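Local coordinates for sulfide-quinone reductase (Aquifex aeolicus, PDB 3HYW), which oxidises hydrogen sulfide with FAD as cofactor, hands the electrons to a quinone, and accumulates polysulfide that is released typically as cyclooctasulfur, at residues Phe45-Met50 with Ala164-Tyr169; Glu117-Ser122 with Ile226-Val231; Pro145-Ala150 with Thr248-Ser253; Thr183-Glu188 with Val221-Ile226. All coordinates share one frame; numbering follows the deposited sequence.

Contact 1. Residues Phe45-Met50 with Ala164-Tyr169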
# COMPACT_ATOMS: atom_id res chain seq x y z
N PHE A 45 -12.80 -13.65 -25.77
CA PHE A 45 -12.40 -12.69 -26.81
C PHE A 45 -10.99 -12.11 -26.60
O PHE A 45 -10.25 -11.94 -27.58
CB PHE A 45 -13.44 -11.57 -27.00
CG PHE A 45 -14.74 -12.02 -27.64
CD1 PHE A 45 -14.94 -13.34 -28.06
CD2 PHE A 45 -15.77 -11.10 -27.85
CE1 PHE A 45 -16.14 -13.73 -28.65
CE2 PHE A 45 -16.97 -11.48 -28.45
CZ PHE A 45 -17.16 -12.80 -28.84
N PRO A 46 -10.60 -11.80 -25.34
CA PRO A 46 -9.20 -11.41 -25.14
C PRO A 46 -8.20 -12.49 -25.57
O PRO A 46 -7.13 -12.17 -26.10
CB PRO A 46 -9.11 -11.16 -23.62
CG PRO A 46 -10.53 -10.85 -23.20
CD PRO A 46 -11.37 -11.74 -24.08
N HIS A 47 -8.55 -13.75 -25.34
CA HIS A 47 -7.72 -14.88 -25.75
C HIS A 47 -7.73 -15.01 -27.27
O HIS A 47 -6.71 -15.34 -27.86
CB HIS A 47 -8.23 -16.17 -25.11
CG HIS A 47 -8.44 -16.07 -23.63
ND1 HIS A 47 -9.46 -15.33 -23.07
CD2 HIS A 47 -7.76 -16.63 -22.59
CE1 HIS A 47 -9.39 -15.42 -21.76
NE2 HIS A 47 -8.38 -16.21 -21.44
N LEU A 48 -8.88 -14.77 -27.90
CA LEU A 48 -8.96 -14.75 -29.37
C LEU A 48 -8.04 -13.67 -29.94
O LEU A 48 -7.34 -13.90 -30.92
CB LEU A 48 -10.40 -14.53 -29.86
CG LEU A 48 -10.67 -14.62 -31.37
CD1 LEU A 48 -10.51 -16.06 -31.90
CD2 LEU A 48 -12.05 -14.09 -31.72
N ALA A 49 -8.04 -12.50 -29.31
CA ALA A 49 -7.17 -11.40 -29.71
C ALA A 49 -5.69 -11.75 -29.55
O ALA A 49 -4.85 -11.26 -30.31
CB ALA A 49 -7.51 -10.15 -28.92
N MET A 50 -5.38 -12.60 -28.58
CA MET A 50 -4.00 -13.01 -28.37
C MET A 50 -3.58 -14.14 -29.31
O MET A 50 -2.41 -14.49 -29.38
CB MET A 50 -3.78 -13.43 -26.91
CG MET A 50 -3.81 -12.28 -25.91
SD MET A 50 -2.59 -10.99 -26.25
CE MET A 50 -1.08 -11.95 -26.36
N ALA A 164 -3.73 -6.63 -21.10
CA ALA A 164 -2.42 -6.08 -20.76
C ALA A 164 -1.51 -7.15 -20.15
O ALA A 164 -0.33 -7.27 -20.53
CB ALA A 164 -2.58 -4.90 -19.82
N LEU A 165 -2.04 -7.94 -19.23
CA LEU A 165 -1.24 -8.95 -18.54
C LEU A 165 -0.96 -10.18 -19.42
O LEU A 165 0.12 -10.78 -19.33
CB LEU A 165 -1.86 -9.31 -17.19
CG LEU A 165 -1.69 -8.15 -16.21
CD1 LEU A 165 -2.63 -8.25 -15.05
CD2 LEU A 165 -0.24 -8.04 -15.73
N MET A 166 -1.93 -10.51 -20.28
CA MET A 166 -1.77 -11.56 -21.29
C MET A 166 -0.67 -11.21 -22.29
O MET A 166 0.13 -12.07 -22.66
CB MET A 166 -3.08 -11.78 -22.05
CG MET A 166 -4.17 -12.44 -21.25
SD MET A 166 -5.67 -12.72 -22.22
CE MET A 166 -6.62 -13.61 -21.04
N LEU A 167 -0.66 -9.95 -22.72
CA LEU A 167 0.35 -9.46 -23.65
C LEU A 167 1.74 -9.48 -23.01
O LEU A 167 2.69 -9.94 -23.63
CB LEU A 167 -0.01 -8.06 -24.16
CG LEU A 167 0.90 -7.44 -25.23
CD1 LEU A 167 1.07 -8.38 -26.44
CD2 LEU A 167 0.38 -6.08 -25.66
N HIS A 168 1.85 -9.01 -21.77
CA HIS A 168 3.09 -9.13 -20.99
C HIS A 168 3.60 -10.58 -20.97
O HIS A 168 4.78 -10.84 -21.20
CB HIS A 168 2.89 -8.63 -19.55
CG HIS A 168 3.99 -9.04 -18.62
ND1 HIS A 168 5.21 -8.41 -18.57
CD2 HIS A 168 4.05 -10.04 -17.71
CE1 HIS A 168 5.98 -8.99 -17.67
NE2 HIS A 168 5.30 -9.99 -17.13
N TYR A 169 2.69 -11.51 -20.68
CA TYR A 169 3.00 -12.94 -20.65
C TYR A 169 3.54 -13.41 -22.00
O TYR A 169 4.59 -14.05 -22.06
CB TYR A 169 1.75 -13.75 -20.25
CG TYR A 169 1.93 -15.25 -20.37
CD1 TYR A 169 2.51 -15.99 -19.34
CD2 TYR A 169 1.51 -15.93 -21.51
CE1 TYR A 169 2.67 -17.37 -19.45
CE2 TYR A 169 1.67 -17.32 -21.63
CZ TYR A 169 2.25 -18.02 -20.59
OH TYR A 169 2.41 -19.39 -20.70

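Contact 2. Residues Glu117-Ser122 with Ile226-Val231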
# COMPACT_ATOMS: atom_id res chain seq x y z
N GLU A 117 -11.23 4.38 -33.21
CA GLU A 117 -11.69 3.29 -34.07
C GLU A 117 -10.71 3.03 -35.22
O GLU A 117 -10.51 1.88 -35.61
CB GLU A 117 -13.10 3.54 -34.60
CG GLU A 117 -13.80 2.25 -35.07
CD GLU A 117 -15.21 2.47 -35.59
OE1 GLU A 117 -15.72 3.61 -35.53
OE2 GLU A 117 -15.82 1.49 -36.07
N GLU A 118 -10.08 4.09 -35.72
CA GLU A 118 -9.15 4.00 -36.86
C GLU A 118 -7.74 3.54 -36.48
O GLU A 118 -7.13 2.74 -37.20
CB GLU A 118 -9.06 5.34 -37.61
CG GLU A 118 -10.35 5.83 -38.25
CD GLU A 118 -11.10 6.86 -37.40
OE1 GLU A 118 -11.12 6.74 -36.15
OE2 GLU A 118 -11.67 7.80 -38.00
N ASN A 119 -7.22 4.07 -35.37
CA ASN A 119 -5.80 3.90 -35.02
C ASN A 119 -5.52 2.91 -33.88
O ASN A 119 -4.39 2.42 -33.75
CB ASN A 119 -5.17 5.25 -34.68
CG ASN A 119 -5.30 6.25 -35.82
OD1 ASN A 119 -5.19 5.89 -36.99
ND2 ASN A 119 -5.52 7.51 -35.47
N SER A 120 -6.53 2.63 -33.07
CA SER A 120 -6.36 1.70 -31.96
C SER A 120 -6.91 0.32 -32.31
O SER A 120 -7.26 0.05 -33.47
CB SER A 120 -7.04 2.24 -30.70
OG SER A 120 -6.56 1.59 -29.54
N THR A 121 -6.95 -0.57 -31.32
CA THR A 121 -7.59 -1.87 -31.47
C THR A 121 -8.57 -2.07 -30.32
O THR A 121 -8.52 -1.36 -29.32
CB THR A 121 -6.58 -3.05 -31.49
OG1 THR A 121 -5.85 -3.10 -30.26
CG2 THR A 121 -5.61 -2.93 -32.66
N SER A 122 -9.47 -3.03 -30.48
CA SER A 122 -10.45 -3.36 -29.47
C SER A 122 -10.73 -4.86 -29.51
O SER A 122 -10.49 -5.51 -30.52
CB SER A 122 -11.73 -2.57 -29.70
OG SER A 122 -12.38 -3.02 -30.87
N ILE A 226 -6.19 8.96 -29.86
CA ILE A 226 -5.21 7.94 -30.19
C ILE A 226 -4.77 8.20 -31.62
O ILE A 226 -5.56 8.13 -32.56
CB ILE A 226 -5.77 6.51 -30.01
CG1 ILE A 226 -6.19 6.29 -28.55
CG2 ILE A 226 -4.74 5.48 -30.43
CD1 ILE A 226 -7.35 5.35 -28.38
N GLU A 227 -3.49 8.53 -31.76
CA GLU A 227 -2.88 8.75 -33.06
C GLU A 227 -2.06 7.51 -33.40
O GLU A 227 -1.87 6.65 -32.53
CB GLU A 227 -2.03 10.03 -33.03
CG GLU A 227 -2.86 11.30 -32.80
CD GLU A 227 -2.03 12.58 -32.81
OE1 GLU A 227 -0.88 12.57 -33.29
OE2 GLU A 227 -2.55 13.62 -32.34
N PRO A 228 -1.59 7.38 -34.66
CA PRO A 228 -0.76 6.22 -34.97
C PRO A 228 0.54 6.19 -34.16
O PRO A 228 1.16 5.14 -34.01
CB PRO A 228 -0.44 6.41 -36.46
CG PRO A 228 -1.53 7.31 -36.97
CD PRO A 228 -1.82 8.23 -35.84
N ASP A 229 0.88 7.35 -33.61
CA ASP A 229 2.18 7.66 -33.03
C ASP A 229 2.15 7.69 -31.50
O ASP A 229 3.18 7.48 -30.84
CB ASP A 229 2.61 9.05 -33.56
CG ASP A 229 4.07 9.38 -33.29
OD1 ASP A 229 4.77 8.58 -32.62
OD2 ASP A 229 4.54 10.45 -33.76
N LYS A 230 0.97 7.97 -30.94
CA LYS A 230 0.87 8.35 -29.54
C LYS A 230 -0.57 8.36 -29.01
O LYS A 230 -1.53 8.36 -29.78
CB LYS A 230 1.50 9.75 -29.32
CG LYS A 230 1.03 10.82 -30.29
CD LYS A 230 1.93 12.04 -30.24
CE LYS A 230 1.77 12.91 -31.47
NZ LYS A 230 2.47 14.21 -31.32
N VAL A 231 -0.68 8.37 -27.69
CA VAL A 231 -1.96 8.57 -27.02
C VAL A 231 -1.91 9.93 -26.32
O VAL A 231 -0.90 10.28 -25.69
CB VAL A 231 -2.29 7.43 -26.02
CG1 VAL A 231 -3.55 7.73 -25.20
CG2 VAL A 231 -2.46 6.12 -26.77

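Contact 3. Residues Pro145-Ala150 with Thr248-Ser253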
# COMPACT_ATOMS: atom_id res chain seq x y z
N PRO A 145 6.61 0.88 -27.91
CA PRO A 145 5.75 1.19 -26.77
C PRO A 145 4.32 0.70 -26.94
O PRO A 145 3.71 0.92 -27.99
CB PRO A 145 5.79 2.72 -26.70
CG PRO A 145 6.96 3.13 -27.47
CD PRO A 145 7.14 2.10 -28.54
N VAL A 146 3.81 0.05 -25.91
CA VAL A 146 2.42 -0.36 -25.86
C VAL A 146 1.68 0.47 -24.82
O VAL A 146 2.20 0.73 -23.73
CB VAL A 146 2.29 -1.87 -25.55
CG1 VAL A 146 0.85 -2.25 -25.18
CG2 VAL A 146 2.74 -2.68 -26.74
N VAL A 147 0.48 0.91 -25.18
CA VAL A 147 -0.44 1.48 -24.20
C VAL A 147 -1.83 0.89 -24.35
O VAL A 147 -2.36 0.75 -25.46
CB VAL A 147 -0.41 3.05 -24.17
CG1 VAL A 147 -0.31 3.63 -25.54
CG2 VAL A 147 -1.61 3.62 -23.42
N ILE A 148 -2.39 0.50 -23.22
CA ILE A 148 -3.66 -0.19 -23.16
C ILE A 148 -4.49 0.53 -22.12
O ILE A 148 -3.95 1.11 -21.19
CB ILE A 148 -3.45 -1.70 -22.78
CG1 ILE A 148 -2.69 -2.42 -23.91
CG2 ILE A 148 -4.78 -2.41 -22.50
CD1 ILE A 148 -1.92 -3.65 -23.47
N GLY A 149 -5.81 0.53 -22.27
CA GLY A 149 -6.64 1.07 -21.20
C GLY A 149 -8.08 1.33 -21.56
O GLY A 149 -8.68 0.65 -22.39
N ALA A 150 -8.63 2.34 -20.89
CA ALA A 150 -10.03 2.69 -21.00
C ALA A 150 -10.21 4.19 -21.16
O ALA A 150 -9.56 4.99 -20.47
CB ALA A 150 -10.77 2.19 -19.77
N THR A 248 -1.70 0.11 -29.54
CA THR A 248 -2.66 0.39 -28.48
C THR A 248 -3.87 -0.56 -28.52
O THR A 248 -4.22 -1.10 -29.57
CB THR A 248 -3.19 1.85 -28.51
OG1 THR A 248 -3.94 2.07 -29.70
CG2 THR A 248 -2.05 2.86 -28.44
N MET A 249 -4.48 -0.74 -27.35
CA MET A 249 -5.74 -1.44 -27.24
C MET A 249 -6.55 -0.70 -26.20
O MET A 249 -6.21 -0.71 -25.01
CB MET A 249 -5.53 -2.91 -26.83
CG MET A 249 -6.71 -3.85 -27.09
SD MET A 249 -8.24 -3.46 -26.21
CE MET A 249 -7.82 -3.88 -24.52
N PHE A 250 -7.63 -0.05 -26.64
CA PHE A 250 -8.51 0.65 -25.73
C PHE A 250 -9.92 0.10 -25.72
O PHE A 250 -10.43 -0.35 -26.75
CB PHE A 250 -8.49 2.16 -25.98
CG PHE A 250 -7.34 2.85 -25.31
CD1 PHE A 250 -7.49 3.41 -24.05
CD2 PHE A 250 -6.09 2.88 -25.91
CE1 PHE A 250 -6.41 4.00 -23.40
CE2 PHE A 250 -5.01 3.48 -25.28
CZ PHE A 250 -5.18 4.04 -24.02
N MET A 251 -10.53 0.10 -24.54
CA MET A 251 -11.94 -0.22 -24.39
C MET A 251 -12.76 0.97 -24.89
O MET A 251 -12.41 2.13 -24.60
CB MET A 251 -12.29 -0.50 -22.93
CG MET A 251 -11.49 -1.62 -22.29
SD MET A 251 -11.63 -3.21 -23.13
CE MET A 251 -13.39 -3.53 -22.99
N PRO A 252 -13.82 0.69 -25.66
CA PRO A 252 -14.80 1.72 -25.97
C PRO A 252 -15.83 1.84 -24.84
O PRO A 252 -15.92 0.95 -23.99
CB PRO A 252 -15.46 1.19 -27.25
CG PRO A 252 -15.35 -0.29 -27.15
CD PRO A 252 -14.14 -0.60 -26.30
N SER A 253 -16.56 2.95 -24.81
CA SER A 253 -17.69 3.08 -23.91
C SER A 253 -18.92 2.44 -24.57
O SER A 253 -18.89 2.13 -25.77
CB SER A 253 -17.95 4.55 -23.57
OG SER A 253 -18.32 5.27 -24.73

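Contact 4. Residues Thr183-Glu188 with Val221-Ile226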
# COMPACT_ATOMS: atom_id res chain seq x y z
N THR A 183 2.33 0.62 -20.79
CA THR A 183 1.66 1.62 -19.98
C THR A 183 0.15 1.40 -20.03
O THR A 183 -0.43 1.20 -21.09
CB THR A 183 2.01 3.07 -20.43
OG1 THR A 183 3.43 3.26 -20.32
CG2 THR A 183 1.29 4.11 -19.58
N PHE A 184 -0.46 1.42 -18.85
CA PHE A 184 -1.89 1.25 -18.71
C PHE A 184 -2.49 2.61 -18.37
O PHE A 184 -2.06 3.25 -17.42
CB PHE A 184 -2.18 0.23 -17.61
CG PHE A 184 -3.60 -0.25 -17.58
CD1 PHE A 184 -3.99 -1.34 -18.35
CD2 PHE A 184 -4.54 0.37 -16.76
CE1 PHE A 184 -5.31 -1.80 -18.33
CE2 PHE A 184 -5.86 -0.09 -16.73
CZ PHE A 184 -6.24 -1.17 -17.52
N ILE A 185 -3.47 3.06 -19.16
CA ILE A 185 -4.10 4.37 -18.94
C ILE A 185 -5.61 4.20 -18.79
O ILE A 185 -6.28 3.68 -19.68
CB ILE A 185 -3.80 5.38 -20.08
CG1 ILE A 185 -2.29 5.52 -20.32
CG2 ILE A 185 -4.42 6.75 -19.76
CD1 ILE A 185 -1.91 6.57 -21.34
N THR A 186 -6.14 4.64 -17.65
CA THR A 186 -7.55 4.41 -17.36
C THR A 186 -8.31 5.63 -16.83
O THR A 186 -7.74 6.52 -16.18
CB THR A 186 -7.72 3.19 -16.40
OG1 THR A 186 -9.11 2.97 -16.15
CG2 THR A 186 -6.97 3.43 -15.07
N SER A 187 -9.61 5.65 -17.14
CA SER A 187 -10.55 6.61 -16.59
C SER A 187 -10.87 6.33 -15.11
O SER A 187 -11.34 7.22 -14.39
CB SER A 187 -11.84 6.61 -17.42
OG SER A 187 -12.21 5.28 -17.78
N GLU A 188 -10.64 5.09 -14.66
CA GLU A 188 -10.79 4.74 -13.25
C GLU A 188 -9.98 5.70 -12.39
O GLU A 188 -8.88 6.10 -12.79
CB GLU A 188 -10.26 3.33 -12.98
CG GLU A 188 -11.07 2.19 -13.54
CD GLU A 188 -10.23 0.95 -13.61
OE1 GLU A 188 -9.33 0.89 -14.48
OE2 GLU A 188 -10.42 0.05 -12.78
N VAL A 221 -7.49 9.86 -15.58
CA VAL A 221 -7.29 10.77 -16.71
C VAL A 221 -8.26 10.42 -17.83
O VAL A 221 -8.81 9.32 -17.87
CB VAL A 221 -5.82 10.76 -17.25
CG1 VAL A 221 -4.85 11.30 -16.20
CG2 VAL A 221 -5.41 9.37 -17.71
N ALA A 222 -8.45 11.36 -18.74
CA ALA A 222 -9.37 11.19 -19.85
C ALA A 222 -8.58 11.09 -21.15
O ALA A 222 -8.01 12.09 -21.62
CB ALA A 222 -10.35 12.38 -19.90
N VAL A 223 -8.53 9.89 -21.72
CA VAL A 223 -7.93 9.68 -23.03
C VAL A 223 -8.77 10.44 -24.05
O VAL A 223 -9.99 10.22 -24.15
CB VAL A 223 -7.85 8.17 -23.39
CG1 VAL A 223 -7.31 7.97 -24.81
CG2 VAL A 223 -6.98 7.44 -22.40
N LYS A 224 -8.12 11.34 -24.78
CA LYS A 224 -8.80 12.23 -25.71
C LYS A 224 -8.57 11.86 -27.17
O LYS A 224 -9.42 12.11 -28.03
CB LYS A 224 -8.37 13.68 -25.48
CG LYS A 224 -8.88 14.29 -24.17
CD LYS A 224 -10.41 14.20 -24.07
CE LYS A 224 -10.94 14.76 -22.77
NZ LYS A 224 -11.43 16.15 -22.92
N ALA A 225 -7.42 11.26 -27.44
CA ALA A 225 -7.02 10.94 -28.80
C ALA A 225 -6.02 9.80 -28.85
O ALA A 225 -5.14 9.69 -27.99
CB ALA A 225 -6.43 12.18 -29.51
N ILE A 226 -6.19 8.96 -29.86
CA ILE A 226 -5.21 7.94 -30.19
C ILE A 226 -4.77 8.20 -31.62
O ILE A 226 -5.56 8.13 -32.56
CB ILE A 226 -5.77 6.51 -30.01
CG1 ILE A 226 -6.19 6.29 -28.55
CG2 ILE A 226 -4.74 5.48 -30.43
CD1 ILE A 226 -7.35 5.35 -28.38

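Contact 1. Residues Phe45-Met50 with Ala164-Tyr169
Pro46, His47 and Met50 of the short helix 45-50 pack on Met166 and Leu167 of helix 158-173 in a buried, mainly apolar helix-helix contact at the edge of the flavin site, where Pro46 has its nearest atoms about 4 Å from FAD. The segment axes pass 10.4 Å apart at a crossing angle of -33°, a spacing that the long methionine side chains bridge. Met166 does most of the work. Its chain is extended beyond CG and reaches across to His47 at about a right angle, laying the thioether end over one face of the imidazole. The sulfur SD stands nearly above the ring centroid of His47, 4.4 Å away. The methyl CE sits closer and shifted toward the rim, 3.2 Å from His47 NE2, and makes a CH-pi contact. That nitrogen is engaged by Asp350 OD2 in a hydrogen bond, which helps fix the ring that Met166 covers. Pro46 CB, one residue before His47, touches Met166 SD at 4.0 Å. Met50 fills the other end: its CG, anti to the carbonyl carbon, lies 4.0 Å from Met166 CB, and the bends at chi2 and chi3 then turn SD and CE toward Leu167, with CE 4.2 Å from Leu167 CD1. Behind the pair, helix 126-141 closes on Met50 and Leu167 through Leu136, while Leu167 also rests on Val146 and Ile148 of strand 146-150.

Contact 2. Residues Glu117-Ser122 with Ile226-Val231
Asn119 and Ser120, where helix 116-119 gives way to loop, meet Ile226 and Pro228 at the turn between strands 222-226 and 230-234. The firm part is one hydrogen bond with hydrophobic packing beside it. Asn119 ND2 donates to the backbone oxygen of Ile226 at 3.0 Å in an almost straight bond (173° at the hydrogen). The acceptor lies in the amide plane of Asn119, so the N-H points at the oxygen, which it meets at an angle to the C=O, tilted 18° from the carbonyl plane. Just inward, the buried CB of Ser120 rests on CD1 of Ile226 at 3.9 Å, with CG2 of the same isoleucine close by. The hydroxyl of Ser120 is anti to its backbone N (chi1 -162°) and pairs with Thr248 OG1, tying this corner to strand 247-255. The outer side is looser. Pro228, exposed to solvent, brushes the Asn119 amide obliquely, its CD 3.8 Å from Asn119 ND2, and Glu227 contributes little more than backbone. The turn keeps its own shape through Glu227 N to Lys230 O, a 2.8 Å bond. Ile226 also pairs by backbone with Glu114, and its side chain lies on Thr248 and Phe250, while helix 126-141 flanks Thr121 and Ser122.

Contact 3. Residues Pro145-Ala150 with Thr248-Ser253
Gly149 O is gripped twice by the neighbouring strand: Met251 N donates to it at 2.9 Å, in the carbonyl plane, and Phe250 CA adds a CA-H...O contact at 3.3 Å. The same pattern runs back along the pair, with Gly149 N bound to Met249 O and Met249 N bound to Val147 O, so strands 146-150 and 247-255 lie parallel, only 5° apart in direction.

On one face Val147, Thr248 and Phe250 pack together. Val147 and Thr248 stand side by side, and Val147 CG1 and Thr248 CG2 press to 3.5 Å, tighter than usual. That CG1 takes the crowded position between the backbone N and the carbonyl carbon (chi1 40°), which leaves it beside the threonine methyl. The Phe250 ring swings back across Gly149, with one face over the Ile148-Gly149 peptide and CD1 3.3 Å from Gly149 C, while its CZ meets Val147 CG2 at 3.6 Å. The backbone angles of Gly149 by themselves call for glycine, and the ring lies where a CB would crowd it. Val231, Val223 and Ile226 of the three-stranded antiparallel sheet cover this side.

The opposite face carries Ile148, Ala150, Met249 and Met251. Met249 is bent twice to bring CE 3.9 Å from Ile148 CG2, and Phe163 and Ala160 of helix 158-173 pack here. Met251 belongs to the pocket of the bound hydrogen sulfide. A mixed sheet with a parallel core, helix 158-173 on one face and an antiparallel sheet on the other is consistent with the Rossmann-like second domain of the pyridine nucleotide-disulphide oxidoreductase fold.

Contact 4. Residues Thr183-Glu188 with Val221-Ile226
Ile185 CG2 touches two valine methyls at once, Val221 CG2 at 3.5 Å and Val223 CG2 at 3.7 Å. The first pair is tighter than usual; the second side chain crosses that of Ile185 at about a right angle. Val221 offers CG2 to Ile185 from between its own backbone N and carbonyl carbon, with CG1 anti to the carbonyl (chi1 -65°). Alongside these methyls the backbones meet once: Val221 N points straight at Thr186 O, but at 3.4 Å the bond is weak, and a CA-H...O contact from Ser187 to Val221 O supports it. An ST turn helps set Thr186 and Ser187 in place. Thr186 OG1 accepts from Glu188 N at 3.0 Å and gives its own proton to Glu188 OE1 at 2.7 Å, using the anti lone pair of that oxygen. Glu188 is held in turn by Tyr161 OH at OE1 and by Phe194 N at OE2, and Ser187 OG bonds to Ile151 O. Farther out, Tyr233 lies on both Ile185 and Val221. The polar network thus shapes the chain leaving strand 182-185. Between the segments, attraction is chiefly dispersion among branched aliphatic groups; Thr186 O and Val221 O, two acceptors 3.4 Å apart without a bond, are in keeping with the weak backbone link.

All four contacts lie in the pyridine nucleotide-disulphide oxidoreductase part of the chain. Contacts 1, 3 and 4 are buried; contact 2 is partly open to solvent and the one whose segments are joined by a side-chain hydrogen bond. Contact 3 supplies the central strands: strand 146-150 carries helix 158-173 of contact 1 on one face, through Ile148 and Val146, and pairs with strand 182-185 of contact 4. Contacts 2 and 4 share Ile226 in the antiparallel sheet, and Ser120 and Thr121 of contact 2 bind Thr248 of contact 3. Backbone bonding dominates contact 3, methionine and imidazole packing contact 1, and aliphatic methyls contact 4. Contacts 1 and 3 reach toward the flavin and sulfide.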